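Local coordinates for protein putative sulfurtransferase DsrE (Allochromatium vinosum, PDB 2HY5) that probably carries and transfers sulfur as a DsrE/TusD-family subunit of the DsrEFH complex, and could take part in the oxidation of intracellular sulfur, at residues A16-Y21 / D56-V61; N62-L67 / L73-C78; A81-G86 / E90-R95; K106-I109 / G113-V116. One frame throughout, in Å; residues are numbered along the deposited sequence.

From the N terminus, helix 16-29 follows strand 2-7, and interaction 1 ties the first turns of this helix to the approach and start of helix 60-71, bridging 34 intervening residues that include strand 33-39. Interaction 2 closes the short connection from helix 60-71 to strand 75-78, with five residues between its segments. Interaction 3 closes a short turn between helices 79-85 and 90-96, just past that strand. Interaction 4 closes another, between strand 108-110, outermost in this chain's sheet, and helix 113-121. The four contacts follow in series, with no nesting or crossing. S17 meets W64 between interactions 1 and 2, and D74 meets R108 between interactions 2 and 4.

Interaction 1: residues A16-Y21 / D56-V61; sequences ASDSAY and DDRHIV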
loop_
_atom_site.group_PDB
_atom_site.type_symbol
_atom_site.label_atom_id
_atom_site.label_comp_id
_atom_site.label_asym_id
_atom_site.label_seq_id
_atom_site.Cartn_x
_atom_site.Cartn_y
_atom_site.Cartn_z
ATOM N N ALA A 16 4.506 -8.514 -3.777
ATOM C CA ALA A 16 5.792 -8.674 -3.096
ATOM C C ALA A 16 6.161 -10.118 -2.752
ATOM O O ALA A 16 7.228 -10.591 -3.136
ATOM C CB ALA A 16 5.825 -7.817 -1.830
ATOM N N SER A 17 5.291 -10.815 -2.028
ATOM C CA SER A 17 5.579 -12.191 -1.644
ATOM C C SER A 17 5.798 -13.098 -2.863
ATOM O O SER A 17 6.667 -13.965 -2.847
ATOM C CB SER A 17 4.446 -12.748 -0.777
ATOM O OG SER A 17 4.802 -14.024 -0.263
ATOM N N ASP A 18 5.005 -12.901 -3.913
ATOM C CA ASP A 18 5.137 -13.702 -5.130
ATOM C C ASP A 18 6.455 -13.394 -5.836
ATOM O O ASP A 18 7.147 -14.292 -6.315
ATOM C CB ASP A 18 3.980 -13.414 -6.088
ATOM C CG ASP A 18 2.679 -14.034 -5.633
ATOM O OD1 ASP A 18 2.520 -15.267 -5.772
ATOM O OD2 ASP A 18 1.821 -13.282 -5.125
ATOM N N SER A 19 6.789 -12.114 -5.910
ATOM C CA SER A 19 8.028 -11.709 -6.561
ATOM C C SER A 19 9.221 -12.283 -5.807
ATOM O O SER A 19 10.187 -12.752 -6.416
ATOM C CB SER A 19 8.127 -10.186 -6.611
ATOM O OG SER A 19 7.091 -9.650 -7.410
ATOM N N ALA A 20 9.147 -12.243 -4.481
ATOM C CA ALA A 20 10.223 -12.758 -3.642
ATOM C C ALA A 20 10.362 -14.258 -3.850
ATOM O O ALA A 20 11.470 -14.787 -3.902
ATOM C CB ALA A 20 9.937 -12.445 -2.175
ATOM N N TYR A 21 9.231 -14.945 -3.962
ATOM C CA TYR A 21 9.244 -16.386 -4.180
ATOM C C TYR A 21 9.917 -16.736 -5.507
ATOM O O TYR A 21 10.803 -17.598 -5.563
ATOM C CB TYR A 21 7.820 -16.942 -4.177
ATOM C CG TYR A 21 7.772 -18.384 -4.617
ATOM C CD1 TYR A 21 8.116 -19.414 -3.740
ATOM C CD2 TYR A 21 7.469 -18.711 -5.935
ATOM C CE1 TYR A 21 8.161 -20.738 -4.174
ATOM C CE2 TYR A 21 7.519 -20.024 -6.379
ATOM C CZ TYR A 21 7.864 -21.033 -5.496
ATOM O OH TYR A 21 7.906 -22.334 -5.947
ATOM N N ASP A 56 -7.726 -22.979 -8.032
ATOM C CA ASP A 56 -7.228 -22.742 -9.382
ATOM C C ASP A 56 -6.127 -21.684 -9.447
ATOM O O ASP A 56 -5.762 -21.223 -10.530
ATOM C CB ASP A 56 -8.377 -22.348 -10.313
ATOM C CG ASP A 56 -9.118 -21.118 -9.839
ATOM O OD1 ASP A 56 -10.049 -20.680 -10.548
ATOM O OD2 ASP A 56 -8.773 -20.588 -8.763
ATOM N N ASP A 57 -5.599 -21.298 -8.290
ATOM C CA ASP A 57 -4.527 -20.310 -8.239
ATOM C C ASP A 57 -3.494 -20.765 -7.212
ATOM O O ASP A 57 -3.746 -21.690 -6.439
ATOM C CB ASP A 57 -5.080 -18.931 -7.873
ATOM C CG ASP A 57 -4.121 -17.806 -8.225
ATOM O OD1 ASP A 57 -4.493 -16.630 -8.043
ATOM O OD2 ASP A 57 -2.996 -18.095 -8.686
ATOM N N ARG A 58 -2.338 -20.113 -7.195
ATOM C CA ARG A 58 -1.283 -20.514 -6.279
ATOM C C ARG A 58 -1.609 -20.352 -4.798
ATOM O O ARG A 58 -2.353 -19.456 -4.392
ATOM C CB ARG A 58 0.026 -19.777 -6.611
ATOM C CG ARG A 58 0.201 -18.394 -5.985
ATOM C CD ARG A 58 -0.738 -17.355 -6.563
ATOM N NE ARG A 58 -0.408 -16.012 -6.089
ATOM C CZ ARG A 58 -1.214 -14.959 -6.193
ATOM N NH1 ARG A 58 -2.408 -15.087 -6.755
ATOM N NH2 ARG A 58 -0.825 -13.777 -5.733
ATOM N N HIS A 59 -1.037 -21.253 -4.007
ATOM C CA HIS A 59 -1.197 -21.267 -2.561
ATOM C C HIS A 59 0.137 -20.723 -2.061
ATOM O O HIS A 59 1.105 -21.461 -1.908
ATOM C CB HIS A 59 -1.405 -22.707 -2.073
ATOM C CG HIS A 59 -1.900 -22.804 -0.663
ATOM N ND1 HIS A 59 -1.245 -22.227 0.403
ATOM C CD2 HIS A 59 -2.986 -23.426 -0.142
ATOM C CE1 HIS A 59 -1.903 -22.487 1.518
ATOM N NE2 HIS A 59 -2.965 -23.215 1.213
ATOM N N ILE A 60 0.187 -19.419 -1.833
ATOM C CA ILE A 60 1.415 -18.774 -1.400
ATOM C C ILE A 60 2.107 -19.392 -0.187
ATOM O O ILE A 60 3.311 -19.645 -0.219
ATOM C CB ILE A 60 1.166 -17.283 -1.132
ATOM C CG1 ILE A 60 0.735 -16.605 -2.435
ATOM C CG2 ILE A 60 2.422 -16.641 -0.566
ATOM C CD1 ILE A 60 0.384 -15.132 -2.292
ATOM N N VAL A 61 1.362 -19.636 0.882
ATOM C CA VAL A 61 1.976 -20.201 2.073
ATOM C C VAL A 61 2.554 -21.588 1.834
ATOM O O VAL A 61 3.707 -21.841 2.181
ATOM C CB VAL A 61 0.978 -20.267 3.240
ATOM C CG1 VAL A 61 1.673 -20.814 4.490
ATOM C CG2 VAL A 61 0.418 -18.873 3.510
#
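D18 and R58 meet in a two-pronged salt bridge. R58 approaches with one side of its guanidinium: NE reaches D18 OD1 at 3.0 Å, and NH2 reaches D18 OD2 at 2.8 Å. Both oxygens are met on their syn sides, but the carboxylate and guanidinium planes are twisted 47° apart, so the pairing is bidentate without being flat. The bend at R58 chi2 (-69°) turns the chain toward helix 16-29. On the other side of the guanidinium, R58 NH1 lies 2.9 Å from D57 OD1, in a second salt bridge that fixes its rotation. D57 OD2 also accepts the backbone N of R58. Within this α/β fold, the network joins the first turns of helix 16-29 to the residues leading into helix 60-71, where H59 is the N-cap. Replacing R58 by alanine is likely to leave the buried D18 carboxylate without its counter-charge, and D57 OD1 without its guanidinium partner. Van der Waals contacts of I60 methyls with polar oxygens lie alongside: I60 CD1 comes within 3.7 Å of D18 OD2, and I60 CG2 within 3.6 Å of S17 OG. A branched isoleucine suits this place, one methyl for each neighbour, while the S17 hydroxyl is satisfied by N46 and W64.

Interaction 2: residues N62-L67 / L73-C78; sequences NRWAEL and LDMVVC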
loop_
_atom_site.group_PDB
_atom_site.type_symbol
_atom_site.label_atom_id
_atom_site.label_comp_id
_atom_site.label_asym_id
_atom_site.label_seq_id
_atom_site.Cartn_x
_atom_site.Cartn_y
_atom_site.Cartn_z
ATOM N N ASN A 62 1.763 -22.484 1.250
ATOM C CA ASN A 62 2.241 -23.839 1.003
ATOM C C ASN A 62 3.392 -23.873 0.015
ATOM O O ASN A 62 4.288 -24.705 0.126
ATOM C CB ASN A 62 1.106 -24.738 0.503
ATOM C CG ASN A 62 0.132 -25.100 1.607
ATOM O OD1 ASN A 62 0.435 -24.950 2.790
ATOM N ND2 ASN A 62 -1.041 -25.593 1.225
ATOM N N ARG A 63 3.359 -22.962 -0.950
ATOM C CA ARG A 63 4.402 -22.881 -1.962
ATOM C C ARG A 63 5.732 -22.492 -1.313
ATOM O O ARG A 63 6.778 -23.051 -1.639
ATOM C CB ARG A 63 3.994 -21.863 -3.020
ATOM C CG ARG A 63 4.926 -21.788 -4.203
ATOM C CD ARG A 63 4.546 -20.611 -5.084
ATOM N NE ARG A 63 3.814 -21.021 -6.275
ATOM C CZ ARG A 63 3.423 -20.179 -7.227
ATOM N NH1 ARG A 63 3.695 -18.884 -7.113
ATOM N NH2 ARG A 63 2.777 -20.630 -8.296
ATOM N N TRP A 64 5.691 -21.533 -0.391
ATOM C CA TRP A 64 6.897 -21.117 0.327
ATOM C C TRP A 64 7.390 -22.305 1.153
ATOM O O TRP A 64 8.586 -22.581 1.221
ATOM C CB TRP A 64 6.594 -19.955 1.278
ATOM C CG TRP A 64 6.844 -18.584 0.714
ATOM C CD1 TRP A 64 5.931 -17.575 0.579
ATOM C CD2 TRP A 64 8.093 -18.054 0.249
ATOM N NE1 TRP A 64 6.531 -16.452 0.060
ATOM C CE2 TRP A 64 7.860 -16.719 -0.154
ATOM C CE3 TRP A 64 9.389 -18.578 0.128
ATOM C CZ2 TRP A 64 8.875 -15.900 -0.661
ATOM C CZ3 TRP A 64 10.397 -17.760 -0.377
ATOM C CH2 TRP A 64 10.132 -16.438 -0.766
ATOM N N ALA A 65 6.456 -23.003 1.791
ATOM C CA ALA A 65 6.806 -24.148 2.625
ATOM C C ALA A 65 7.453 -25.265 1.811
ATOM O O ALA A 65 8.393 -25.918 2.275
ATOM C CB ALA A 65 5.570 -24.671 3.338
ATOM N N GLU A 66 6.950 -25.485 0.599
ATOM C CA GLU A 66 7.502 -26.518 -0.270
ATOM C C GLU A 66 8.918 -26.136 -0.689
ATOM O O GLU A 66 9.808 -26.986 -0.760
ATOM C CB GLU A 66 6.614 -26.704 -1.503
ATOM C CG GLU A 66 5.209 -27.185 -1.169
ATOM C CD GLU A 66 4.294 -27.230 -2.377
ATOM O OE1 GLU A 66 4.102 -26.176 -3.019
ATOM O OE2 GLU A 66 3.765 -28.319 -2.684
ATOM N N LEU A 67 9.128 -24.853 -0.959
ATOM C CA LEU A 67 10.447 -24.388 -1.359
ATOM C C LEU A 67 11.415 -24.553 -0.193
ATOM O O LEU A 67 12.561 -24.966 -0.374
ATOM C CB LEU A 67 10.397 -22.918 -1.768
ATOM C CG LEU A 67 11.666 -22.422 -2.462
ATOM C CD1 LEU A 67 11.776 -23.071 -3.832
ATOM C CD2 LEU A 67 11.628 -20.903 -2.590
ATOM N N LEU A 73 15.367 -23.983 3.677
ATOM C CA LEU A 73 15.461 -22.552 3.937
ATOM C C LEU A 73 15.060 -22.169 5.358
ATOM O O LEU A 73 14.174 -22.779 5.952
ATOM C CB LEU A 73 14.577 -21.784 2.952
ATOM C CG LEU A 73 14.818 -22.000 1.456
ATOM C CD1 LEU A 73 13.761 -21.234 0.675
ATOM C CD2 LEU A 73 16.219 -21.538 1.071
ATOM N N ASP A 74 15.730 -21.152 5.890
ATOM C CA ASP A 74 15.436 -20.645 7.223
ATOM C C ASP A 74 14.460 -19.484 7.027
ATOM O O ASP A 74 14.854 -18.381 6.651
ATOM C CB ASP A 74 16.726 -20.170 7.902
ATOM C CG ASP A 74 16.499 -19.684 9.326
ATOM O OD1 ASP A 74 15.608 -20.228 10.009
ATOM O OD2 ASP A 74 17.223 -18.763 9.766
ATOM N N MET A 75 13.180 -19.759 7.258
ATOM C CA MET A 75 12.128 -18.763 7.101
ATOM C C MET A 75 11.815 -18.207 8.476
ATOM O O MET A 75 11.341 -18.931 9.355
ATOM C CB MET A 75 10.895 -19.429 6.507
ATOM C CG MET A 75 11.232 -20.333 5.347
ATOM S SD MET A 75 10.649 -19.672 3.796
ATOM C CE MET A 75 9.220 -20.394 3.731
ATOM N N VAL A 76 12.074 -16.917 8.655
ATOM C CA VAL A 76 11.871 -16.280 9.943
ATOM C C VAL A 76 10.813 -15.188 9.912
ATOM O O VAL A 76 10.762 -14.370 8.987
ATOM C CB VAL A 76 13.205 -15.686 10.452
ATOM C CG1 VAL A 76 13.057 -15.184 11.887
ATOM C CG2 VAL A 76 14.302 -16.742 10.356
ATOM N N VAL A 77 9.968 -15.194 10.936
ATOM C CA VAL A 77 8.897 -14.213 11.091
ATOM C C VAL A 77 9.182 -13.357 12.323
ATOM O O VAL A 77 9.396 -13.882 13.419
ATOM C CB VAL A 77 7.539 -14.924 11.263
ATOM C CG1 VAL A 77 6.436 -13.910 11.506
ATOM C CG2 VAL A 77 7.242 -15.765 10.026
ATOM N N CYS A 78 9.192 -12.037 12.142
ATOM C CA CYS A 78 9.460 -11.111 13.238
ATOM C C CYS A 78 8.430 -11.240 14.359
ATOM O O CYS A 78 7.228 -11.125 14.124
ATOM C CB CYS A 78 9.456 -9.673 12.726
ATOM S SG CYS A 78 9.718 -8.463 14.032
#
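The β-α-β unit of strand 33-39, helix 60-71 and strand 75-78 is held here by W64 with M75 and by L67 with L73, the helix lying against the strand it leads into. M75 suits the middle of this layer because its unbranched thioether can fold: bends at chi2 (-110°) and chi3 bring the terminal methyl up to the helix. M75 CE lies 3.6 Å from W64 CB, and the same methyl is 3.4 Å from the backbone O of W64. The sulfur makes a Met-aromatic contact, with M75 SD 5.0 Å from the centre of the W64 six-membered ring. Its line of approach is 48° off the ring normal, and CE3 is the ring atom it comes nearest. Further along the helix, L67 meets L73 of the link into the strand at a slant, L67 CD2 resting 3.9 Å from L73 CD1. The indole NE1 is hydrogen-bonded to S17 OG of helix 16-29. C78, the persulfide-forming cysteine by similarity, closes the strand, its side chain capping a backbone N of helix 79-85. Helix 16-29 flanks W64 and L67 through A20 and Y21, L73 also rests on I34 of strand 33-39, and strand 108-110 pairs with the backbone of M75 and V77.

Interaction 3: residues A81-G86 / E90-R95; sequences AAQRRG and EGEASR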
loop_
_atom_site.group_PDB
_atom_site.type_symbol
_atom_site.label_atom_id
_atom_site.label_comp_id
_atom_site.label_asym_id
_atom_site.label_seq_id
_atom_site.Cartn_x
_atom_site.Cartn_y
_atom_site.Cartn_z
ATOM N N ALA A 81 6.334 -7.822 14.985
ATOM C CA ALA A 81 5.343 -7.628 13.938
ATOM C C ALA A 81 4.263 -8.712 14.013
ATOM O O ALA A 81 3.098 -8.458 13.719
ATOM C CB ALA A 81 6.024 -7.646 12.569
ATOM N N ALA A 82 4.652 -9.919 14.414
ATOM C CA ALA A 82 3.697 -11.021 14.532
ATOM C C ALA A 82 2.706 -10.798 15.679
ATOM O O ALA A 82 1.520 -11.095 15.550
ATOM C CB ALA A 82 4.441 -12.338 14.736
ATOM N N GLN A 83 3.195 -10.275 16.801
ATOM C CA GLN A 83 2.337 -10.021 17.954
ATOM C C GLN A 83 1.305 -8.953 17.641
ATOM O O GLN A 83 0.166 -9.017 18.090
ATOM C CB GLN A 83 3.179 -9.588 19.154
ATOM C CG GLN A 83 4.022 -10.704 19.735
ATOM C CD GLN A 83 4.937 -10.230 20.842
ATOM O OE1 GLN A 83 5.554 -11.036 21.541
ATOM N NE2 GLN A 83 5.038 -8.917 21.004
ATOM N N ARG A 84 1.713 -7.968 16.857
ATOM C CA ARG A 84 0.826 -6.881 16.489
ATOM C C ARG A 84 -0.265 -7.362 15.536
ATOM O O ARG A 84 -1.405 -6.900 15.597
ATOM C CB ARG A 84 1.641 -5.777 15.817
ATOM C CG ARG A 84 1.106 -4.370 15.986
ATOM C CD ARG A 84 2.081 -3.388 15.358
ATOM N NE ARG A 84 3.461 -3.728 15.703
ATOM C CZ ARG A 84 4.199 -3.085 16.602
ATOM N NH1 ARG A 84 3.699 -2.048 17.262
ATOM N NH2 ARG A 84 5.438 -3.487 16.848
ATOM N N ARG A 85 0.077 -8.320 14.683
ATOM C CA ARG A 85 -0.853 -8.805 13.675
ATOM C C ARG A 85 -1.583 -10.124 13.902
ATOM O O ARG A 85 -2.518 -10.447 13.167
ATOM C CB ARG A 85 -0.125 -8.823 12.335
ATOM C CG ARG A 85 0.405 -7.441 11.956
ATOM C CD ARG A 85 1.257 -7.486 10.709
ATOM N NE ARG A 85 1.636 -6.155 10.236
ATOM C CZ ARG A 85 2.524 -5.358 10.823
ATOM N NH1 ARG A 85 3.145 -5.739 11.928
ATOM N NH2 ARG A 85 2.816 -4.180 10.276
ATOM N N GLY A 86 -1.165 -10.890 14.901
ATOM C CA GLY A 86 -1.854 -12.137 15.170
ATOM C C GLY A 86 -1.239 -13.420 14.646
ATOM O O GLY A 86 -1.971 -14.352 14.330
ATOM N N GLU A 90 3.307 -21.977 19.387
ATOM C CA GLU A 90 3.080 -22.505 20.731
ATOM C C GLU A 90 3.599 -21.620 21.864
ATOM O O GLU A 90 2.878 -21.353 22.830
ATOM C CB GLU A 90 3.686 -23.907 20.850
ATOM C CG GLU A 90 2.653 -25.009 21.063
ATOM C CD GLU A 90 1.632 -25.090 19.942
ATOM O OE1 GLU A 90 0.677 -25.885 20.064
ATOM O OE2 GLU A 90 1.783 -24.364 18.936
ATOM N N GLY A 91 4.843 -21.169 21.750
ATOM C CA GLY A 91 5.418 -20.326 22.786
ATOM C C GLY A 91 4.627 -19.052 23.012
ATOM O O GLY A 91 4.310 -18.695 24.149
ATOM N N GLU A 92 4.305 -18.367 21.921
ATOM C CA GLU A 92 3.546 -17.125 21.988
ATOM C C GLU A 92 2.163 -17.330 22.600
ATOM O O GLU A 92 1.712 -16.522 23.410
ATOM C CB GLU A 92 3.396 -16.524 20.588
ATOM C CG GLU A 92 4.682 -15.975 19.990
ATOM C CD GLU A 92 5.191 -14.751 20.728
ATOM O OE1 GLU A 92 6.174 -14.876 21.490
ATOM O OE2 GLU A 92 4.600 -13.665 20.550
ATOM N N ALA A 93 1.489 -18.408 22.206
ATOM C CA ALA A 93 0.151 -18.696 22.717
ATOM C C ALA A 93 0.162 -18.805 24.239
ATOM O O ALA A 93 -0.720 -18.271 24.917
ATOM C CB ALA A 93 -0.382 -19.987 22.097
ATOM N N SER A 94 1.169 -19.491 24.770
ATOM C CA SER A 94 1.304 -19.670 26.212
ATOM C C SER A 94 1.617 -18.352 26.914
ATOM O O SER A 94 0.981 -17.994 27.906
ATOM C CB SER A 94 2.415 -20.679 26.510
ATOM O OG SER A 94 2.651 -20.777 27.902
ATOM N N ARG A 95 2.603 -17.637 26.383
ATOM C CA ARG A 95 3.038 -16.363 26.937
ATOM C C ARG A 95 2.007 -15.242 26.809
ATOM O O ARG A 95 1.934 -14.353 27.665
ATOM C CB ARG A 95 4.344 -15.940 26.257
ATOM C CG ARG A 95 5.538 -15.840 27.188
ATOM C CD ARG A 95 6.843 -15.816 26.405
ATOM N NE ARG A 95 7.982 -15.464 27.249
ATOM C CZ ARG A 95 9.251 -15.525 26.858
ATOM N NH1 ARG A 95 9.553 -15.932 25.632
ATOM N NH2 ARG A 95 10.219 -15.172 27.692
#
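Q83 and E92 are the residues that touch between helices 79-85 and 90-96, their side chains crossing at about a right angle. As modelled, Q83 OE1 lies 3.0 Å from E92 OE2, but the amide is probably turned over and which of its ends faces the carboxylate is not settled. The amide and carboxylate planes are only 15° apart, so the two flat ends meet nearly coplanar. Q83 spans the gap because its chain runs extended beyond CG, whereas E92 folds at chi2 (-67°), which swings its carboxylate toward the neighbouring helix. Behind this pair, E92 N is hydrogen-bonded to D89 OD2, just before helix 90-96. G86, the first residue past helix 79-85, has a positive phi of 100°, where a CB would be pressed against the preceding carbonyl oxygen. The Q83 backbone is hydrogen-bonded to the second copy of this protein. The contact joins the helix after strand 75-78 to the next one, the Q83 side chain about 8 Å from that of C78, the persulfide cysteine by similarity. Two oxygens this close would repel as modelled; the amide turned over could offer an N-H, and with only the glutamate charged this is probably a modest polar link.

Interaction 4: residues K106-I109 / G113-V116; sequences KFRI and GQLV
R108 reaches Q114 because its CG sits between the backbone N and the carbonyl carbon (chi1 71°) and the chain then runs straight out to NE. Q114 takes another path: its CG lies anti to the carbonyl carbon, and a fold at chi2 (-61°) turns the amide back toward the strand. The chains cross at about a right angle, and a single hydrogen bond closes the gap, R108 NH2 giving to Q114 OE1 at 3.2 Å. It is a long bond but a straight one, the angle at the hydrogen being 172°. Q114 OE1 lies at the edge of the guanidinium, in its plane, whereas R108 NH2 stands somewhat out of the plane of the Q114 carbonyl, and the two flat groups are steeply turned against each other.

The stronger tie of R108 is the salt bridge from its NE to D74, whose other oxygen is held by R36; the side chain also rests on V76. Arginine suits the place because its separate N-H groups serve both D74 and Q114 from one flat head. A methionine in its place would probably leave the Q114 carbonyl without this donor and D74 with one positive partner fewer. Glutamine fits the helix start, with a neutral oxygen to offer, and its side chain touches F38 of strand 33-39.

The contact spans the turn from strand 108-110, outermost in this chain's parallel sheet, into helix 113-121, the β-to-α passage characteristic of an α/β fold, with the Q114 side chain about 8 Å from that of C78, the persulfide cysteine by similarity.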
loop_
_atom_site.group_PDB
_atom_site.type_symbol
_atom_site.label_atom_id
_atom_site.label_comp_id
_atom_site.label_asym_id
_atom_site.label_seq_id
_atom_site.Cartn_x
_atom_site.Cartn_y
_atom_site.Cartn_z
ATOM N N LYS A 106 6.598 -24.817 9.158
ATOM C CA LYS A 106 7.869 -24.608 8.463
ATOM C C LYS A 106 8.505 -23.252 8.776
ATOM O O LYS A 106 9.687 -23.029 8.496
ATOM C CB LYS A 106 7.678 -24.744 6.950
ATOM C CG LYS A 106 8.018 -26.124 6.406
ATOM C CD LYS A 106 9.490 -26.450 6.646
ATOM C CE LYS A 106 9.856 -27.817 6.098
ATOM N NZ LYS A 106 9.010 -28.882 6.696
ATOM N N PHE A 107 7.724 -22.346 9.352
ATOM C CA PHE A 107 8.223 -21.018 9.692
ATOM C C PHE A 107 8.553 -20.933 11.179
ATOM O O PHE A 107 7.984 -21.657 11.994
ATOM C CB PHE A 107 7.167 -19.946 9.385
ATOM C CG PHE A 107 6.739 -19.885 7.943
ATOM C CD1 PHE A 107 5.968 -20.897 7.381
ATOM C CD2 PHE A 107 7.074 -18.784 7.158
ATOM C CE1 PHE A 107 5.529 -20.807 6.064
ATOM C CE2 PHE A 107 6.640 -18.686 5.845
ATOM C CZ PHE A 107 5.868 -19.700 5.295
ATOM N N ARG A 108 9.471 -20.041 11.534
ATOM C CA ARG A 108 9.808 -19.852 12.938
ATOM C C ARG A 108 9.697 -18.377 13.301
ATOM O O ARG A 108 10.005 -17.509 12.489
ATOM C CB ARG A 108 11.220 -20.376 13.249
ATOM C CG ARG A 108 12.390 -19.570 12.682
ATOM C CD ARG A 108 13.721 -20.266 13.028
ATOM N NE ARG A 108 14.899 -19.579 12.498
ATOM C CZ ARG A 108 15.554 -18.603 13.124
ATOM N NH1 ARG A 108 15.160 -18.186 14.318
ATOM N NH2 ARG A 108 16.607 -18.035 12.549
ATOM N N ILE A 109 9.216 -18.104 14.509
ATOM C CA ILE A 109 9.082 -16.735 15.000
ATOM C C ILE A 109 10.341 -16.387 15.778
ATOM O O ILE A 109 10.734 -17.110 16.690
ATOM C CB ILE A 109 7.853 -16.586 15.937
ATOM C CG1 ILE A 109 6.616 -16.182 15.135
ATOM C CG2 ILE A 109 8.113 -15.509 16.983
ATOM C CD1 ILE A 109 6.423 -16.936 13.866
ATOM N N GLY A 113 16.615 -9.090 15.229
ATOM C CA GLY A 113 18.057 -9.210 15.099
ATOM C C GLY A 113 18.469 -10.255 14.069
ATOM O O GLY A 113 19.585 -10.211 13.543
ATOM N N GLN A 114 17.576 -11.199 13.779
ATOM C CA GLN A 114 17.865 -12.238 12.794
ATOM C C GLN A 114 17.924 -11.632 11.394
ATOM O O GLN A 114 18.572 -12.173 10.499
ATOM C CB GLN A 114 16.797 -13.340 12.837
ATOM C CG GLN A 114 16.718 -14.096 14.159
ATOM C CD GLN A 114 18.013 -14.810 14.500
ATOM O OE1 GLN A 114 18.395 -15.782 13.842
ATOM N NE2 GLN A 114 18.701 -14.327 15.528
ATOM N N LEU A 115 17.242 -10.506 11.206
ATOM C CA LEU A 115 17.246 -9.828 9.913
ATOM C C LEU A 115 18.588 -9.124 9.735
ATOM O O LEU A 115 19.261 -9.280 8.716
ATOM C CB LEU A 115 16.119 -8.792 9.838
ATOM C CG LEU A 115 16.172 -7.859 8.620
ATOM C CD1 LEU A 115 16.015 -8.666 7.343
ATOM C CD2 LEU A 115 15.076 -6.806 8.729
ATOM N N VAL A 116 18.973 -8.341 10.737
ATOM C CA VAL A 116 20.238 -7.622 10.683
ATOM C C VAL A 116 21.376 -8.628 10.565
ATOM O O VAL A 116 22.321 -8.431 9.800
ATOM C CB VAL A 116 20.435 -6.763 11.947
ATOM C CG1 VAL A 116 21.778 -6.052 11.890
ATOM C CG2 VAL A 116 19.297 -5.750 12.059
#